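Local atomic coordinates of xylulose kinase (Bifidobacterium adolescentis ATCC 15703, PDB entry 3I8B), a protein that probably catalyses the ATP-dependent phosphorylation of D-xylulose to D-xylulose 5-phosphate and holds a bound magnesium ion, as an FGGY-family carbohydrate kinase. Residues 33-38 / 52-57; 141-146 / 202-207; 267-272 / 470-475; 465-470 / 477-482. One frame throughout, in Å; residues are numbered along the deposited sequence.

Contacts 1, 3 and 4 gather round one sheet, the five-stranded, 3-2-1-4-5-ordered sheet of the N-terminal actin-like ATPase domain. Contact 1 lies on its outermost strand 29-36, and contact 3 on strand 267-273 at the other margin, their centres about 22 Å apart. Along the chain contact 1 closes before contact 2 opens, and contact 2 before contacts 3 and 4, whose segments alternate. These last two touch, share Ala-470 on helix 460-474 and have centres about 8 Å apart. Contact 3 ties this late helix to the N-terminal sheet, while contact 4 folds the following chain back onto it. Contact 2 stands apart, at least 25 Å from the others between centres, beside the predicted substrate-binding residue His-75.

Contact 1: residues 33-38 / 52-57; sequences GQAKHP and FQEAAE
The carboxylate of Glu-54 lies flat against Ala-35: the CB methyl stands over one face of the group, 3.4 Å from CD, while waters approach its oxygens. The aromatic ring of the helix segment, Phe-52, is turned away from the strand, with Ala-56 CB offset toward the rim over one of its faces. This is a strand-helix pair of the ribonuclease H-like fold of actin-like ATPases, in which helix 46-58 packs on the outermost strand 29-36. The two short axes come within 5.8 Å and run nearly antiparallel, at 152°. Such an approach suits small residues. Ala-35 CB and Ala-55 CB meet at 4.3 Å, and Gly-33 CA makes a CA-H...O contact with Ala-55 O, where a CB would collide with that oxygen. Glu-54 CG is anti to the backbone N (chi1 173°), and the chain is extended beyond CG, bringing CD onto Ala-35 CB. No direct hydrogen bond joins the segments; water does so instead. Strand 16-23 pairs with Gly-33 and Ala-35 through Val-19 and Cys-17. On the exposed side, beside Glu-54, one water donates to Gln-34 O at 2.5 Å and to Glu-54 OE2 at 2.6 Å.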
loop_
_atom_site.group_PDB
_atom_site.type_symbol
_atom_site.label_atom_id
_atom_site.label_comp_id
_atom_site.label_asym_id
_atom_site.label_seq_id
_atom_site.Cartn_x
_atom_site.Cartn_y
_atom_site.Cartn_z
ATOM N N GLY A 33 -13.772 -16.962 5.968
ATOM C CA GLY A 33 -12.840 -17.747 6.761
ATOM C C GLY A 33 -11.531 -16.991 6.923
ATOM O O GLY A 33 -11.190 -16.137 6.098
ATOM N N GLN A 34 -10.793 -17.300 7.985
ATOM C CA GLN A 34 -9.618 -16.509 8.333
ATOM C C GLN A 34 -8.657 -17.351 9.169
ATOM O O GLN A 34 -9.088 -18.200 9.960
ATOM C CB GLN A 34 -10.053 -15.248 9.104
ATOM C CG GLN A 34 -8.904 -14.402 9.671
ATOM C CD GLN A 34 -9.388 -13.151 10.401
ATOM O OE1 GLN A 34 -8.714 -12.644 11.300
ATOM N NE2 GLN A 34 -10.549 -12.646 10.008
ATOM N N ALA A 35 -7.359 -17.125 8.981
ATOM C CA ALA A 35 -6.334 -17.819 9.754
ATOM C C ALA A 35 -5.148 -16.894 9.977
ATOM O O ALA A 35 -4.923 -15.980 9.187
ATOM C CB ALA A 35 -5.892 -19.081 9.043
ATOM N N LYS A 36 -4.392 -17.146 11.044
ATOM C CA LYS A 36 -3.310 -16.260 11.472
ATOM C C LYS A 36 -1.978 -16.568 10.816
ATOM O O LYS A 36 -1.654 -17.727 10.569
ATOM C CB LYS A 36 -3.113 -16.357 12.993
ATOM C CG LYS A 36 -4.255 -15.821 13.820
ATOM C CD LYS A 36 -4.189 -14.307 13.936
ATOM C CE LYS A 36 -5.032 -13.816 15.107
ATOM N NZ LYS A 36 -4.767 -12.381 15.400
ATOM N N HIS A 37 -1.203 -15.517 10.564
ATOM C CA HIS A 37 0.209 -15.640 10.207
ATOM C C HIS A 37 1.056 -15.444 11.460
ATOM O O HIS A 37 0.633 -14.754 12.385
ATOM C CB HIS A 37 0.606 -14.572 9.177
ATOM C CG HIS A 37 -0.013 -14.761 7.831
ATOM N ND1 HIS A 37 -0.181 -13.728 6.933
ATOM C CD2 HIS A 37 -0.517 -15.868 7.224
ATOM C CE1 HIS A 37 -0.754 -14.188 5.835
ATOM N NE2 HIS A 37 -0.960 -15.488 5.987
ATOM N N PRO A 38 2.262 -16.036 11.490
ATOM C CA PRO A 38 3.210 -15.757 12.580
ATOM C C PRO A 38 3.566 -14.271 12.629
ATOM O O PRO A 38 3.497 -13.583 11.612
ATOM C CB PRO A 38 4.457 -16.567 12.188
ATOM C CG PRO A 38 3.973 -17.571 11.153
ATOM C CD PRO A 38 2.831 -16.920 10.455
ATOM N N PHE A 52 -3.685 -19.749 4.171
ATOM C CA PHE A 52 -4.681 -19.745 3.102
ATOM C C PHE A 52 -5.554 -21.001 3.121
ATOM O O PHE A 52 -6.771 -20.924 2.994
ATOM C CB PHE A 52 -4.054 -19.610 1.710
ATOM C CG PHE A 52 -5.013 -19.930 0.603
ATOM C CD1 PHE A 52 -6.000 -19.019 0.238
ATOM C CD2 PHE A 52 -4.945 -21.148 -0.063
ATOM C CE1 PHE A 52 -6.902 -19.320 -0.774
ATOM C CE2 PHE A 52 -5.839 -21.449 -1.065
ATOM C CZ PHE A 52 -6.819 -20.530 -1.428
ATOM N N GLN A 53 -4.912 -22.151 3.258
ATOM C CA GLN A 53 -5.607 -23.417 3.248
ATOM C C GLN A 53 -6.614 -23.503 4.391
ATOM O O GLN A 53 -7.737 -23.924 4.179
ATOM C CB GLN A 53 -4.611 -24.560 3.371
ATOM C CG GLN A 53 -4.125 -25.112 2.046
ATOM C CD GLN A 53 -4.155 -26.634 2.036
ATOM O OE1 GLN A 53 -3.757 -27.298 3.010
ATOM N NE2 GLN A 53 -4.641 -27.195 0.941
ATOM N N GLU A 54 -6.194 -23.091 5.588
ATOM C CA GLU A 54 -7.043 -23.158 6.774
ATOM C C GLU A 54 -8.182 -22.151 6.660
ATOM O O GLU A 54 -9.321 -22.436 7.032
ATOM C CB GLU A 54 -6.211 -22.902 8.043
ATOM C CG GLU A 54 -7.031 -22.790 9.334
ATOM C CD GLU A 54 -6.250 -22.152 10.481
ATOM O OE1 GLU A 54 -5.001 -22.328 10.531
ATOM O OE2 GLU A 54 -6.889 -21.480 11.332
ATOM N N ALA A 55 -7.870 -20.979 6.117
ATOM C CA ALA A 55 -8.858 -19.930 5.889
ATOM C C ALA A 55 -9.908 -20.373 4.887
ATOM O O ALA A 55 -11.109 -20.161 5.103
ATOM C CB ALA A 55 -8.178 -18.650 5.396
ATOM N N ALA A 56 -9.457 -20.966 3.778
ATOM C CA ALA A 56 -10.375 -21.442 2.733
ATOM C C ALA A 56 -11.293 -22.575 3.224
ATOM O O ALA A 56 -12.473 -22.635 2.871
ATOM C CB ALA A 56 -9.590 -21.894 1.497
ATOM N N GLU A 57 -10.733 -23.482 4.019
ATOM C CA GLU A 57 -11.505 -24.558 4.628
ATOM C C GLU A 57 -12.581 -23.993 5.555
ATOM O O GLU A 57 -13.722 -24.448 5.539
ATOM C CB GLU A 57 -10.581 -25.512 5.398
ATOM C CG GLU A 57 -9.872 -26.523 4.509
ATOM C CD GLU A 57 -10.863 -27.411 3.756
ATOM O OE1 GLU A 57 -11.493 -28.293 4.385
ATOM O OE2 GLU A 57 -11.014 -27.232 2.533
HETATM O O HOH W 1 -9.218 -20.340 11.219
HETATM O O HOH W 2 -5.309 -18.967 12.841
HETATM O O HOH W 3 -2.650 -20.010 11.060
#

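Contact 2: residues 141-146 / 202-207; sequences SYTLTK and TIYYDA
Ile-203 pushes into the bend before helix 143-153, its branches shared between Tyr-142 and Leu-144. With chi1 at 74°, its CG1 sits between the backbone N and the carbonyl carbon, the crowded position, and meets Leu-144 CB at 3.6 Å; CG2, beside the backbone N, presses to 3.3 Å from Tyr-142 CD2. Tyr-204 also has CG between N and the carbonyl carbon (chi1 49°), and its ring folds back under Thr-202, whose CB stands 3.4 Å above the ring centre. Leu-144 CD1 comes to the edge of that ring, 3.8 Å from Tyr-204 CD2, and Thr-143 CG2 is 3.5 Å from Tyr-204 OH. Thr-202 OG1 accepts from Tyr-204 N in an ST turn and is also bonded to Ala-199 O, while Thr-202 O takes the N-H of Leu-144, in the first turn of the helix, at 3.0 Å. An alanine at Tyr-204 would probably open a gap beneath Thr-202 CB and leave Leu-144 CD1 and Thr-143 CG2 without the ring they pack on. Tyr-142 meets the ring of His-75, a predicted substrate-binding residue. Helix 122-134 covers Leu-144 and Ile-203 through Trp-130, and helix 214-225 packs on Leu-144 and Tyr-204.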
loop_
_atom_site.group_PDB
_atom_site.type_symbol
_atom_site.label_atom_id
_atom_site.label_comp_id
_atom_site.label_asym_id
_atom_site.label_seq_id
_atom_site.Cartn_x
_atom_site.Cartn_y
_atom_site.Cartn_z
ATOM N N SER A 141 10.962 -0.333 2.684
ATOM C CA SER A 141 9.814 -1.175 2.340
ATOM C C SER A 141 9.996 -1.903 1.024
ATOM O O SER A 141 9.602 -3.063 0.889
ATOM C CB SER A 141 8.526 -0.349 2.256
ATOM O OG SER A 141 8.088 0.030 3.544
ATOM N N TYR A 142 10.576 -1.207 0.051
ATOM C CA TYR A 142 10.529 -1.637 -1.338
ATOM C C TYR A 142 11.357 -2.869 -1.694
ATOM O O TYR A 142 12.444 -3.093 -1.161
ATOM C CB TYR A 142 10.849 -0.472 -2.272
ATOM C CG TYR A 142 9.954 0.724 -2.061
ATOM C CD1 TYR A 142 8.716 0.591 -1.428
ATOM C CD2 TYR A 142 10.333 1.987 -2.502
ATOM C CE1 TYR A 142 7.891 1.690 -1.233
ATOM C CE2 TYR A 142 9.519 3.079 -2.321
ATOM C CZ TYR A 142 8.298 2.929 -1.689
ATOM O OH TYR A 142 7.491 4.033 -1.516
ATOM N N THR A 143 10.801 -3.672 -2.607
ATOM C CA THR A 143 11.329 -4.982 -2.936
ATOM C C THR A 143 12.800 -4.934 -3.357
ATOM O O THR A 143 13.601 -5.750 -2.913
ATOM C CB THR A 143 10.504 -5.653 -4.073
ATOM O OG1 THR A 143 9.103 -5.413 -3.861
ATOM C CG2 THR A 143 10.776 -7.158 -4.116
ATOM N N LEU A 144 13.140 -4.007 -4.245
ATOM C CA LEU A 144 14.520 -3.899 -4.717
ATOM C C LEU A 144 15.499 -3.770 -3.548
ATOM O O LEU A 144 16.602 -4.306 -3.599
ATOM C CB LEU A 144 14.693 -2.710 -5.665
ATOM C CG LEU A 144 16.074 -2.590 -6.325
ATOM C CD1 LEU A 144 16.390 -3.836 -7.172
ATOM C CD2 LEU A 144 16.148 -1.333 -7.186
ATOM N N THR A 145 15.098 -3.065 -2.493
ATOM C CA THR A 145 16.009 -2.856 -1.361
ATOM C C THR A 145 16.279 -4.169 -0.637
ATOM O O THR A 145 17.385 -4.388 -0.143
ATOM C CB THR A 145 15.516 -1.781 -0.374
ATOM O OG1 THR A 145 14.507 -2.331 0.484
ATOM C CG2 THR A 145 14.955 -0.580 -1.136
ATOM N N LYS A 146 15.277 -5.051 -0.618
ATOM C CA LYS A 146 15.417 -6.369 0.003
ATOM C C LYS A 146 16.400 -7.230 -0.786
ATOM O O LYS A 146 17.267 -7.902 -0.210
ATOM C CB LYS A 146 14.066 -7.094 0.072
ATOM C CG LYS A 146 12.932 -6.309 0.710
ATOM C CD LYS A 146 13.324 -5.727 2.082
ATOM C CE LYS A 146 12.071 -5.263 2.823
ATOM N NZ LYS A 146 12.410 -4.526 4.071
ATOM N N THR A 202 7.732 -2.423 -6.418
ATOM C CA THR A 202 9.047 -3.074 -6.393
ATOM C C THR A 202 10.234 -2.098 -6.508
ATOM O O THR A 202 11.343 -2.403 -6.051
ATOM C CB THR A 202 9.177 -4.104 -7.535
ATOM O OG1 THR A 202 9.035 -3.441 -8.799
ATOM C CG2 THR A 202 8.106 -5.186 -7.404
ATOM N N ILE A 203 9.964 -0.930 -7.094
ATOM C CA ILE A 203 10.964 -0.000 -7.664
ATOM C C ILE A 203 11.967 -0.615 -8.659
ATOM O O ILE A 203 13.083 -0.103 -8.839
ATOM C CB ILE A 203 11.642 0.946 -6.616
ATOM C CG1 ILE A 203 12.656 0.204 -5.742
ATOM C CG2 ILE A 203 10.584 1.682 -5.809
ATOM C CD1 ILE A 203 13.568 1.153 -4.934
ATOM N N TYR A 204 11.554 -1.714 -9.301
ATOM C CA TYR A 204 12.177 -2.186 -10.542
ATOM C C TYR A 204 11.148 -2.394 -11.649
ATOM O O TYR A 204 11.380 -3.140 -12.611
ATOM C CB TYR A 204 13.043 -3.440 -10.359
ATOM C CG TYR A 204 12.434 -4.594 -9.594
ATOM C CD1 TYR A 204 11.454 -5.396 -10.169
ATOM C CD2 TYR A 204 12.892 -4.926 -8.316
ATOM C CE1 TYR A 204 10.907 -6.473 -9.489
ATOM C CE2 TYR A 204 12.353 -6.017 -7.620
ATOM C CZ TYR A 204 11.354 -6.787 -8.225
ATOM O OH TYR A 204 10.798 -7.865 -7.561
ATOM N N TYR A 205 10.020 -1.710 -11.511
ATOM C CA TYR A 205 8.982 -1.722 -12.549
ATOM C C TYR A 205 8.442 -0.320 -12.788
ATOM O O TYR A 205 8.198 0.432 -11.844
ATOM C CB TYR A 205 7.842 -2.664 -12.161
ATOM C CG TYR A 205 6.649 -2.623 -13.096
ATOM C CD1 TYR A 205 6.663 -3.307 -14.306
ATOM C CD2 TYR A 205 5.514 -1.892 -12.771
ATOM C CE1 TYR A 205 5.557 -3.264 -15.177
ATOM C CE2 TYR A 205 4.417 -1.844 -13.621
ATOM C CZ TYR A 205 4.438 -2.529 -14.819
ATOM O OH TYR A 205 3.327 -2.476 -15.657
ATOM N N ASP A 206 8.265 0.035 -14.050
ATOM C CA ASP A 206 7.677 1.327 -14.383
ATOM C C ASP A 206 6.309 1.184 -15.053
ATOM O O ASP A 206 6.212 0.767 -16.213
ATOM C CB ASP A 206 8.610 2.146 -15.272
ATOM C CG ASP A 206 8.038 3.521 -15.592
ATOM O OD1 ASP A 206 7.785 4.306 -14.647
ATOM O OD2 ASP A 206 7.827 3.808 -16.782
ATOM N N ALA A 207 5.268 1.555 -14.311
ATOM C CA ALA A 207 3.871 1.400 -14.742
ATOM C C ALA A 207 3.537 2.220 -15.980
ATOM O O ALA A 207 2.848 1.740 -16.878
ATOM C CB ALA A 207 2.907 1.742 -13.600
#

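Contact 3: residues 267-272 / 470-475; sequences LLAPGG and AWVLSG
Ala-269 and Val-472 bring their backbones closest, with CA atoms 6.3 Å apart, as the strand 267-273 passes beside the last turns of helix 460-474; no hydrogen bond joins the two segments. Val-472 is at the centre of the contact, and its two methyls divide the work. CG1, anti to the backbone N (chi1 175°), meets Leu-267 CD1 at 3.7 Å. CG2, on the other branch, touches Ala-269 CB at 3.7 Å and reaches Pro-270 CD tip to tip at 3.9 Å. Leu-267 has CG between its backbone N and carbonyl carbon (chi1 62°), and its second methyl, CD2, lies 4.2 Å from Leu-473 CD1, a looser touch nearer the surface. The contact is thus made wholly of aliphatic groups. Beyond it the helix closes: Trp-471 O accepts from Gly-475 N and from Ser-474 OG, the hydroxyl at 2.9 Å, both approaching from the same face of the carbonyl plane. Gly-475, with positive phi, is where the chain leaves helical geometry. A polar bond flanks the apolar patch, because Gln-468 OE1, one turn earlier on the helix, accepts from Gly-271 N. Strand 65-72 pairs with the segment through Ser-66, Leu-68 and Val-70 and touches Leu-473 through Ser-66, so that helix 460-474 here covers strands 267-273 and 65-72, adjoining strands of the N-terminal sheet.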
loop_
_atom_site.group_PDB
_atom_site.type_symbol
_atom_site.label_atom_id
_atom_site.label_comp_id
_atom_site.label_asym_id
_atom_site.label_seq_id
_atom_site.Cartn_x
_atom_site.Cartn_y
_atom_site.Cartn_z
ATOM N N LEU A 267 -11.118 -19.352 -12.746
ATOM C CA LEU A 267 -10.081 -18.515 -13.332
ATOM C C LEU A 267 -9.381 -17.701 -12.256
ATOM O O LEU A 267 -9.888 -17.543 -11.146
ATOM C CB LEU A 267 -10.632 -17.613 -14.441
ATOM C CG LEU A 267 -11.700 -16.569 -14.159
ATOM C CD1 LEU A 267 -11.082 -15.295 -13.585
ATOM C CD2 LEU A 267 -12.418 -16.259 -15.471
ATOM N N LEU A 268 -8.203 -17.199 -12.583
ATOM C CA LEU A 268 -7.466 -16.371 -11.643
ATOM C C LEU A 268 -7.413 -14.963 -12.203
ATOM O O LEU A 268 -7.015 -14.758 -13.356
ATOM C CB LEU A 268 -6.056 -16.929 -11.399
ATOM C CG LEU A 268 -5.979 -18.316 -10.739
ATOM C CD1 LEU A 268 -4.543 -18.907 -10.745
ATOM C CD2 LEU A 268 -6.544 -18.268 -9.306
ATOM N N ALA A 269 -7.854 -14.004 -11.401
ATOM C CA ALA A 269 -7.734 -12.591 -11.740
ATOM C C ALA A 269 -6.330 -12.114 -11.354
ATOM O O ALA A 269 -5.608 -12.827 -10.661
ATOM C CB ALA A 269 -8.821 -11.772 -11.021
ATOM N N PRO A 270 -5.926 -10.922 -11.827
ATOM C CA PRO A 270 -4.525 -10.532 -11.659
ATOM C C PRO A 270 -4.092 -10.367 -10.196
ATOM O O PRO A 270 -2.905 -10.499 -9.912
ATOM C CB PRO A 270 -4.451 -9.193 -12.386
ATOM C CG PRO A 270 -5.514 -9.294 -13.440
ATOM C CD PRO A 270 -6.640 -10.021 -12.753
ATOM N N GLY A 271 -5.032 -10.108 -9.292
ATOM C CA GLY A 271 -4.691 -9.831 -7.904
ATOM C C GLY A 271 -4.156 -8.407 -7.769
ATOM O O GLY A 271 -4.288 -7.594 -8.697
ATOM N N GLY A 272 -3.558 -8.089 -6.624
ATOM C CA GLY A 272 -3.003 -6.759 -6.437
ATOM C C GLY A 272 -2.469 -6.475 -5.046
ATOM O O GLY A 272 -2.590 -7.313 -4.135
ATOM N N ALA A 470 -14.760 -10.886 -9.977
ATOM C CA ALA A 470 -16.066 -10.749 -10.637
ATOM C C ALA A 470 -15.976 -9.898 -11.918
ATOM O O ALA A 470 -16.616 -10.190 -12.936
ATOM C CB ALA A 470 -17.094 -10.189 -9.677
ATOM N N TRP A 471 -15.163 -8.858 -11.877
ATOM C CA TRP A 471 -14.911 -8.024 -13.052
ATOM C C TRP A 471 -14.337 -8.845 -14.216
ATOM O O TRP A 471 -14.858 -8.799 -15.340
ATOM C CB TRP A 471 -13.952 -6.892 -12.663
ATOM C CG TRP A 471 -13.734 -5.808 -13.705
ATOM C CD1 TRP A 471 -14.404 -5.633 -14.889
ATOM C CD2 TRP A 471 -12.807 -4.719 -13.604
ATOM N NE1 TRP A 471 -13.929 -4.508 -15.541
ATOM C CE2 TRP A 471 -12.951 -3.931 -14.765
ATOM C CE3 TRP A 471 -11.867 -4.339 -12.641
ATOM C CZ2 TRP A 471 -12.180 -2.781 -14.987
ATOM C CZ3 TRP A 471 -11.098 -3.208 -12.863
ATOM C CH2 TRP A 471 -11.262 -2.440 -14.029
ATOM N N VAL A 472 -13.274 -9.597 -13.946
ATOM C CA VAL A 472 -12.644 -10.446 -14.959
ATOM C C VAL A 472 -13.639 -11.503 -15.470
ATOM O O VAL A 472 -13.800 -11.702 -16.677
ATOM C CB VAL A 472 -11.369 -11.153 -14.410
ATOM C CG1 VAL A 472 -10.816 -12.118 -15.442
ATOM C CG2 VAL A 472 -10.309 -10.112 -14.014
ATOM N N LEU A 473 -14.311 -12.172 -14.543
ATOM C CA LEU A 473 -15.284 -13.192 -14.900
ATOM C C LEU A 473 -16.393 -12.655 -15.810
ATOM O O LEU A 473 -16.858 -13.364 -16.698
ATOM C CB LEU A 473 -15.883 -13.809 -13.633
ATOM C CG LEU A 473 -16.975 -14.875 -13.759
ATOM C CD1 LEU A 473 -16.531 -16.085 -14.609
ATOM C CD2 LEU A 473 -17.410 -15.322 -12.376
ATOM N N SER A 474 -16.817 -11.412 -15.590
ATOM C CA SER A 474 -17.960 -10.850 -16.326
ATOM C C SER A 474 -17.601 -10.442 -17.753
ATOM O O SER A 474 -18.464 -10.435 -18.652
ATOM C CB SER A 474 -18.499 -9.618 -15.611
ATOM O OG SER A 474 -17.698 -8.491 -15.927
ATOM N N GLY A 475 -16.336 -10.066 -17.941
ATOM C CA GLY A 475 -15.826 -9.658 -19.240
ATOM C C GLY A 475 -16.310 -8.286 -19.662
ATOM O O GLY A 475 -16.060 -7.838 -20.774
#

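Contact 4: residues 465-470 / 477-482; sequences AARQAA and TEPPAW
The Arg-467 and Trp-482 side chains lie alongside each other, pointing opposite ways, where the chain, after helix 460-474, folds back along the helix and makes an inverse gamma turn centred on Ala-481. The tight part lies under the indole. Arg-467 CG sits over the six-membered ring in a CH-pi contact, 4.2 Å from its centroid, Trp-482 CH2 comes to 3.4 Å from Arg-467 CA, and Ala-466 CB lies at the ring edge. Ala-470 CB fills the angle between Trp-482 CZ2 and Pro-480 CG, 3.7 Å from each. Trp-482 NE1 bonds to Ala-24 O, anchoring the ring beside strand 16-23. Farther out the contact loosens: Ala-481, on the exposed side, is barely touched, and Glu-478 is exposed, its OE1 7.0 Å from Arg-467 NH2, too far for a salt bridge. Between these regions Pro-479 CB rests over one face of the guanidinium, while Arg-467 NH1 binds Leu-280 O. An alanine at Arg-467, lacking the guanidinium, would probably leave Pro-480 O and Leu-280 O without these donors and uncover part of the indole face. Extended from CG to NE, the arginine holds Pro-480 O with two N-H groups of one edge, NE at 2.7 Å in the carbonyl plane and NH2 at 2.9 Å above it.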
loop_
_atom_site.group_PDB
_atom_site.type_symbol
_atom_site.label_atom_id
_atom_site.label_comp_id
_atom_site.label_asym_id
_atom_site.label_seq_id
_atom_site.Cartn_x
_atom_site.Cartn_y
_atom_site.Cartn_z
ATOM N N ALA A 465 -10.683 -7.658 -3.891
ATOM C CA ALA A 465 -10.206 -8.810 -4.649
ATOM C C ALA A 465 -11.374 -9.583 -5.268
ATOM O O ALA A 465 -11.279 -10.044 -6.412
ATOM C CB ALA A 465 -9.319 -9.723 -3.788
ATOM N N ALA A 466 -12.475 -9.715 -4.529
ATOM C CA ALA A 466 -13.646 -10.387 -5.081
ATOM C C ALA A 466 -14.226 -9.574 -6.223
ATOM O O ALA A 466 -14.685 -10.131 -7.211
ATOM C CB ALA A 466 -14.721 -10.628 -3.990
ATOM N N ARG A 467 -14.207 -8.251 -6.085
ATOM C CA ARG A 467 -14.729 -7.368 -7.131
ATOM C C ARG A 467 -13.910 -7.500 -8.404
ATOM O O ARG A 467 -14.444 -7.465 -9.516
ATOM C CB ARG A 467 -14.767 -5.904 -6.660
ATOM C CG ARG A 467 -15.629 -4.995 -7.530
ATOM C CD ARG A 467 -15.703 -3.538 -7.019
ATOM N NE ARG A 467 -16.528 -2.729 -7.919
ATOM C CZ ARG A 467 -16.311 -1.451 -8.230
ATOM N NH1 ARG A 467 -15.282 -0.797 -7.710
ATOM N NH2 ARG A 467 -17.127 -0.823 -9.068
ATOM N N GLN A 468 -12.614 -7.688 -8.249
ATOM C CA GLN A 468 -11.756 -7.812 -9.418
ATOM C C GLN A 468 -11.959 -9.157 -10.093
ATOM O O GLN A 468 -11.954 -9.249 -11.320
ATOM C CB GLN A 468 -10.283 -7.623 -9.045
ATOM C CG GLN A 468 -9.322 -7.752 -10.238
ATOM C CD GLN A 468 -7.894 -8.056 -9.780
ATOM O OE1 GLN A 468 -7.614 -9.145 -9.281
ATOM N NE2 GLN A 468 -6.991 -7.084 -9.946
ATOM N N ALA A 469 -12.125 -10.204 -9.295
ATOM C CA ALA A 469 -12.405 -11.528 -9.857
ATOM C C ALA A 469 -13.759 -11.524 -10.583
ATOM O O ALA A 469 -13.892 -12.086 -11.674
ATOM C CB ALA A 469 -12.382 -12.593 -8.770
ATOM N N ALA A 470 -14.760 -10.886 -9.977
ATOM C CA ALA A 470 -16.066 -10.749 -10.637
ATOM C C ALA A 470 -15.976 -9.898 -11.918
ATOM O O ALA A 470 -16.616 -10.190 -12.936
ATOM C CB ALA A 470 -17.094 -10.189 -9.677
ATOM N N THR A 477 -16.578 -4.050 -19.461
ATOM C CA THR A 477 -15.574 -2.995 -19.441
ATOM C C THR A 477 -15.451 -2.329 -18.066
ATOM O O THR A 477 -14.353 -2.003 -17.626
ATOM C CB THR A 477 -15.846 -1.957 -20.547
ATOM O OG1 THR A 477 -15.754 -2.601 -21.828
ATOM C CG2 THR A 477 -14.831 -0.827 -20.491
ATOM N N GLU A 478 -16.574 -2.151 -17.380
ATOM C CA GLU A 478 -16.560 -1.574 -16.046
ATOM C C GLU A 478 -16.672 -2.659 -14.985
ATOM O O GLU A 478 -17.294 -3.700 -15.222
ATOM C CB GLU A 478 -17.687 -0.544 -15.886
ATOM C CG GLU A 478 -17.598 0.643 -16.852
ATOM C CD GLU A 478 -16.359 1.502 -16.623
ATOM O OE1 GLU A 478 -15.846 1.531 -15.481
ATOM O OE2 GLU A 478 -15.900 2.159 -17.583
ATOM N N PRO A 479 -16.055 -2.418 -13.817
ATOM C CA PRO A 479 -16.075 -3.338 -12.673
ATOM C C PRO A 479 -17.500 -3.444 -12.156
ATOM O O PRO A 479 -18.291 -2.529 -12.391
ATOM C CB PRO A 479 -15.192 -2.639 -11.609
ATOM C CG PRO A 479 -14.732 -1.360 -12.188
ATOM C CD PRO A 479 -15.434 -1.117 -13.494
ATOM N N PRO A 480 -17.831 -4.552 -11.475
ATOM C CA PRO A 480 -19.151 -4.772 -10.881
ATOM C C PRO A 480 -19.627 -3.582 -10.056
ATOM O O PRO A 480 -18.920 -3.145 -9.145
ATOM C CB PRO A 480 -18.910 -5.979 -9.963
ATOM C CG PRO A 480 -17.837 -6.729 -10.640
ATOM C CD PRO A 480 -16.935 -5.701 -11.254
ATOM N N ALA A 481 -20.822 -3.082 -10.355
ATOM C CA ALA A 481 -21.409 -1.980 -9.596
ATOM C C ALA A 481 -22.041 -2.440 -8.278
ATOM O O ALA A 481 -23.266 -2.424 -8.139
ATOM C CB ALA A 481 -22.439 -1.258 -10.445
ATOM N N TRP A 482 -21.210 -2.829 -7.310
ATOM C CA TRP A 482 -21.699 -3.338 -6.026
ATOM C C TRP A 482 -22.157 -2.227 -5.060
ATOM O O TRP A 482 -21.590 -1.133 -5.032
ATOM C CB TRP A 482 -20.640 -4.230 -5.344
ATOM C CG TRP A 482 -20.375 -5.535 -6.067
ATOM C CD1 TRP A 482 -21.109 -6.064 -7.093
ATOM C CD2 TRP A 482 -19.321 -6.482 -5.799
ATOM N NE1 TRP A 482 -20.580 -7.271 -7.482
ATOM C CE2 TRP A 482 -19.486 -7.554 -6.702
ATOM C CE3 TRP A 482 -18.260 -6.529 -4.882
ATOM C CZ2 TRP A 482 -18.626 -8.657 -6.723
ATOM C CZ3 TRP A 482 -17.403 -7.625 -4.902
ATOM C CH2 TRP A 482 -17.593 -8.674 -5.812
#